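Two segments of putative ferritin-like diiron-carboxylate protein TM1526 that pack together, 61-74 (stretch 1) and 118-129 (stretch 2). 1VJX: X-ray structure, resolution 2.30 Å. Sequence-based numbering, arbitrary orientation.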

# COMPACT_ATOMS: atom_id res chain seq x y z
N ILE A 61 10.58 5.09 -1.84
CA ILE A 61 11.36 4.91 -0.61
C ILE A 61 11.72 3.44 -0.47
O ILE A 61 12.87 3.11 -0.18
CB ILE A 61 10.59 5.45 0.61
CG1 ILE A 61 10.67 6.97 0.61
CG2 ILE A 61 11.12 4.84 1.93
CD1 ILE A 61 9.65 7.61 1.48
N PHE A 62 10.71 2.59 -0.67
CA PHE A 62 10.90 1.14 -0.71
C PHE A 62 11.89 0.68 -1.82
O PHE A 62 12.61 -0.29 -1.62
CB PHE A 62 9.56 0.42 -0.88
CG PHE A 62 8.72 0.38 0.34
CD1 PHE A 62 9.28 0.31 1.62
CD2 PHE A 62 7.32 0.35 0.22
CE1 PHE A 62 8.46 0.27 2.75
CE2 PHE A 62 6.50 0.30 1.31
CZ PHE A 62 7.04 0.27 2.60
N ARG A 63 11.88 1.32 -2.98
CA ARG A 63 12.84 0.92 -4.06
C ARG A 63 14.27 1.27 -3.61
O ARG A 63 15.17 0.46 -3.70
CB ARG A 63 12.58 1.62 -5.39
CG ARG A 63 11.32 1.19 -6.13
CD ARG A 63 11.35 1.52 -7.65
NE ARG A 63 11.04 2.93 -7.89
CZ ARG A 63 9.81 3.43 -8.00
NH1 ARG A 63 8.75 2.64 -7.96
NH2 ARG A 63 9.63 4.73 -8.18
N LYS A 64 14.47 2.47 -3.10
CA LYS A 64 15.78 2.89 -2.63
C LYS A 64 16.27 1.92 -1.56
O LYS A 64 17.43 1.59 -1.47
CB LYS A 64 15.68 4.31 -2.07
CG LYS A 64 16.98 5.05 -1.98
CD LYS A 64 16.85 6.27 -1.02
CE LYS A 64 18.17 7.02 -0.87
NZ LYS A 64 17.96 8.50 -1.06
N MSE A 65 15.33 1.45 -0.75
CA MSE A 65 15.65 0.63 0.43
C MSE A 65 16.13 -0.74 -0.01
O MSE A 65 17.17 -1.23 0.48
CB MSE A 65 14.43 0.50 1.32
CG MSE A 65 14.71 -0.26 2.55
SE MSE A 65 13.23 -0.19 3.91
CE MSE A 65 13.15 1.81 4.47
N SER A 66 15.41 -1.33 -0.97
CA SER A 66 15.79 -2.66 -1.43
C SER A 66 17.15 -2.67 -2.16
O SER A 66 17.83 -3.69 -2.23
CB SER A 66 14.69 -3.26 -2.30
OG SER A 66 14.84 -2.97 -3.65
N ASP A 67 17.51 -1.52 -2.72
CA ASP A 67 18.82 -1.31 -3.30
C ASP A 67 19.93 -1.08 -2.27
O ASP A 67 21.02 -1.57 -2.41
CB ASP A 67 18.77 -0.08 -4.19
CG ASP A 67 19.97 0.01 -5.07
OD1 ASP A 67 20.48 -1.10 -5.46
OD2 ASP A 67 20.45 1.12 -5.41
N GLN A 68 19.65 -0.33 -1.22
CA GLN A 68 20.71 0.15 -0.33
C GLN A 68 20.81 -0.60 1.01
O GLN A 68 21.84 -0.52 1.66
CB GLN A 68 20.50 1.66 -0.11
CG GLN A 68 21.05 2.52 -1.32
CD GLN A 68 20.61 4.00 -1.22
OE1 GLN A 68 19.91 4.37 -0.27
NE2 GLN A 68 21.03 4.82 -2.20
N GLU A 69 19.77 -1.32 1.43
CA GLU A 69 19.88 -2.13 2.66
C GLU A 69 20.98 -3.21 2.55
O GLU A 69 21.19 -3.79 1.48
CB GLU A 69 18.55 -2.74 3.06
CG GLU A 69 17.59 -1.79 3.79
CD GLU A 69 18.26 -0.95 4.85
OE1 GLU A 69 18.52 -1.46 5.94
OE2 GLU A 69 18.52 0.24 4.61
N ASN A 70 21.67 -3.50 3.64
CA ASN A 70 22.80 -4.46 3.55
C ASN A 70 22.30 -5.90 3.15
O ASN A 70 21.24 -6.35 3.57
CB ASN A 70 23.67 -4.37 4.84
CG ASN A 70 24.00 -5.73 5.45
OD1 ASN A 70 23.16 -6.32 6.13
ND2 ASN A 70 25.24 -6.22 5.23
N TRP A 71 23.05 -6.56 2.29
CA TRP A 71 22.67 -7.86 1.70
C TRP A 71 22.29 -8.91 2.75
O TRP A 71 21.32 -9.65 2.61
CB TRP A 71 23.82 -8.34 0.81
CG TRP A 71 23.69 -9.73 0.35
CD1 TRP A 71 24.52 -10.78 0.63
CD2 TRP A 71 22.66 -10.25 -0.50
NE1 TRP A 71 24.07 -11.91 -0.01
CE2 TRP A 71 22.93 -11.62 -0.69
CE3 TRP A 71 21.55 -9.69 -1.14
CZ2 TRP A 71 22.12 -12.43 -1.47
CZ3 TRP A 71 20.75 -10.50 -1.89
CH2 TRP A 71 21.04 -11.85 -2.06
N ASP A 72 23.03 -8.94 3.83
CA ASP A 72 22.76 -9.84 4.93
C ASP A 72 21.44 -9.61 5.64
O ASP A 72 20.81 -10.58 6.08
CB ASP A 72 23.87 -9.72 5.94
CG ASP A 72 25.15 -10.31 5.45
OD1 ASP A 72 25.17 -11.17 4.51
OD2 ASP A 72 26.21 -9.95 5.96
N GLU A 73 21.03 -8.36 5.76
CA GLU A 73 19.71 -8.06 6.26
C GLU A 73 18.64 -8.54 5.27
O GLU A 73 17.77 -9.36 5.59
CB GLU A 73 19.54 -6.55 6.50
CG GLU A 73 18.14 -6.21 7.01
CD GLU A 73 17.88 -4.72 7.20
OE1 GLU A 73 18.09 -3.94 6.24
OE2 GLU A 73 17.45 -4.36 8.30
N VAL A 74 18.71 -7.99 4.08
CA VAL A 74 17.77 -8.24 3.00
C VAL A 74 17.63 -9.73 2.61
O VAL A 74 16.54 -10.19 2.24
CB VAL A 74 18.23 -7.34 1.81
CG1 VAL A 74 18.65 -8.08 0.63
CG2 VAL A 74 17.21 -6.26 1.53
N LEU A 118 1.20 -6.30 5.71
CA LEU A 118 2.47 -6.63 5.05
C LEU A 118 3.59 -5.65 5.41
O LEU A 118 4.76 -6.03 5.58
CB LEU A 118 2.32 -6.71 3.55
CG LEU A 118 3.76 -6.85 2.95
CD1 LEU A 118 4.15 -8.30 2.69
CD2 LEU A 118 3.93 -6.01 1.77
N TYR A 119 3.29 -4.37 5.45
CA TYR A 119 4.33 -3.44 5.85
C TYR A 119 4.74 -3.65 7.31
O TYR A 119 5.89 -3.40 7.62
CB TYR A 119 3.94 -1.97 5.65
CG TYR A 119 3.38 -1.65 4.28
CD1 TYR A 119 3.97 -2.12 3.13
CD2 TYR A 119 2.21 -0.86 4.17
CE1 TYR A 119 3.45 -1.84 1.88
CE2 TYR A 119 1.67 -0.59 2.92
CZ TYR A 119 2.31 -1.08 1.78
OH TYR A 119 1.77 -0.80 0.56
N TYR A 120 3.82 -4.04 8.20
CA TYR A 120 4.20 -4.41 9.55
C TYR A 120 5.18 -5.62 9.52
O TYR A 120 6.18 -5.63 10.20
CB TYR A 120 2.97 -4.69 10.44
CG TYR A 120 2.37 -3.45 11.13
CD1 TYR A 120 3.14 -2.67 12.01
CD2 TYR A 120 1.04 -3.08 10.94
CE1 TYR A 120 2.59 -1.53 12.66
CE2 TYR A 120 0.47 -1.91 11.61
CZ TYR A 120 1.27 -1.15 12.45
OH TYR A 120 0.77 -0.03 13.11
N GLU A 121 4.89 -6.60 8.66
CA GLU A 121 5.70 -7.80 8.57
C GLU A 121 7.10 -7.45 8.22
O GLU A 121 8.02 -7.93 8.87
CB GLU A 121 5.08 -8.81 7.60
CG GLU A 121 3.86 -9.49 8.23
CD GLU A 121 3.01 -10.32 7.27
OE1 GLU A 121 3.02 -10.05 6.05
OE2 GLU A 121 2.33 -11.27 7.74
N LEU A 122 7.23 -6.57 7.22
CA LEU A 122 8.49 -6.04 6.71
C LEU A 122 9.31 -5.31 7.78
O LEU A 122 10.52 -5.53 7.92
CB LEU A 122 8.23 -5.04 5.57
CG LEU A 122 9.47 -4.23 5.13
CD1 LEU A 122 10.61 -5.16 4.66
CD2 LEU A 122 9.15 -3.18 4.06
N LYS A 123 8.63 -4.45 8.51
CA LYS A 123 9.25 -3.73 9.59
C LYS A 123 9.88 -4.63 10.65
O LYS A 123 11.02 -4.41 11.08
CB LYS A 123 8.29 -2.76 10.22
CG LYS A 123 9.02 -1.78 11.13
CD LYS A 123 8.18 -0.54 11.61
CE LYS A 123 7.06 -0.96 12.53
NZ LYS A 123 7.57 -1.25 13.89
N ASP A 124 9.15 -5.67 11.01
CA ASP A 124 9.66 -6.68 11.93
C ASP A 124 10.88 -7.43 11.40
O ASP A 124 11.62 -7.98 12.17
CB ASP A 124 8.59 -7.71 12.22
CG ASP A 124 7.74 -7.35 13.43
OD1 ASP A 124 7.73 -6.16 13.88
OD2 ASP A 124 7.04 -8.24 13.98
N GLY A 125 11.08 -7.47 10.09
CA GLY A 125 12.18 -8.24 9.47
C GLY A 125 13.44 -7.43 9.25
O GLY A 125 14.54 -7.99 8.99
N LEU A 126 13.28 -6.11 9.30
CA LEU A 126 14.38 -5.20 9.23
C LEU A 126 15.07 -5.19 10.59
O LEU A 126 14.43 -5.33 11.64
CB LEU A 126 13.94 -3.82 8.79
CG LEU A 126 13.38 -3.72 7.36
CD1 LEU A 126 12.54 -2.41 7.20
CD2 LEU A 126 14.46 -3.76 6.36
N VAL A 127 16.40 -5.09 10.52
CA VAL A 127 17.30 -5.16 11.66
C VAL A 127 17.95 -3.79 11.87
O VAL A 127 18.23 -3.40 13.00
CB VAL A 127 18.39 -6.25 11.40
CG1 VAL A 127 19.78 -5.83 11.93
CG2 VAL A 127 17.96 -7.59 12.00
N ASN A 128 18.18 -3.08 10.78
CA ASN A 128 18.71 -1.73 10.83
C ASN A 128 17.59 -0.81 11.37
O ASN A 128 16.46 -0.84 10.89
CB ASN A 128 19.20 -1.33 9.43
CG ASN A 128 19.31 0.16 9.27
OD1 ASN A 128 19.01 0.89 10.23
ND2 ASN A 128 19.75 0.63 8.08
N SER A 129 17.92 -0.02 12.40
CA SER A 129 16.94 0.79 13.13
C SER A 129 16.47 2.03 12.35
O SER A 129 15.38 2.56 12.63
CB SER A 129 17.49 1.20 14.50
OG SER A 129 18.13 2.49 14.50
O HOH W 1 16.89 -9.26 8.67

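Contact between residues 61-74 and 118-129 of TM1526, followed along the second stretch. The two stretches bury 403 Å² between them, counting both sides; the contact begins as apolar packing between helices and ends as a polar cluster around one carboxylate. Leu118, at the start, stays out of contact. The CA-to-CB bond of Tyr119 points sideways, but the end of the side chain, in the m rotamer (chi1 -50°), comes nearer the first stretch, and Tyr119 CE1 lies 3.8 Å from Phe62 CE2. The two rings meet obliquely, their centroids 5.5 Å apart and their planes at 35°. Tyr120 and Glu121 are out of reach, as expected on a helix that offers one side to its neighbour. One turn after Tyr119 comes Leu122, whose CA-to-CB bond points toward the first stretch; its CD2 packs 3.8 Å from Phe62 CE1. Phe62, buried and itself directed toward the second stretch, thus touches two residues of successive helical turns. Lys123 and Asp124 again make no contact. At Gly125 the backbone takes over: a water donates to both Gly125 O (2.7 Å) and Glu73 O (3.2 Å), bridging the two main chains. Leu126 has left helical phi/psi (-77/143). Its CB starts out sideways, yet the end of the side chain comes nearer, and CD1 sits 4.0 Å from SE of Met65, a selenomethionine, extending the apolar packing. On its backbone side Leu126 is close to a carboxylate, with CA 3.3 Å from Glu73 OE2. That oxygen is the centre of the polar cluster. Val127 N donates to Glu73 OE2 at 2.6 Å (N-H...O angle 166°), and Asn128 N donates to the same Glu73 OE2 at 2.9 Å (174°). Both bonds are nearly straight, and the one from Val127 is short; a single oxygen thus accepts from two consecutive amides where the chain is no longer helical. Glu73 reaches them with an extended side chain, chi1 and chi2 both t, and it has the largest area covered by the other stretch, 84 Å². Its own backbone is held by a capping bond, Glu73 N to Asn70 OD1 at 3.0 Å. The side chain of Asn128 adds a weak hydrogen bond from ND2 to Glu69 OE1 (3.2 Å, 130°), while its OD1 is engaged just beyond the stretch. Glu69 OE1 also lies only 2.5 Å from Glu73 OE1, a separation suggesting that one of the acids is protonated. Ser129 points away and closes the stretch without contact.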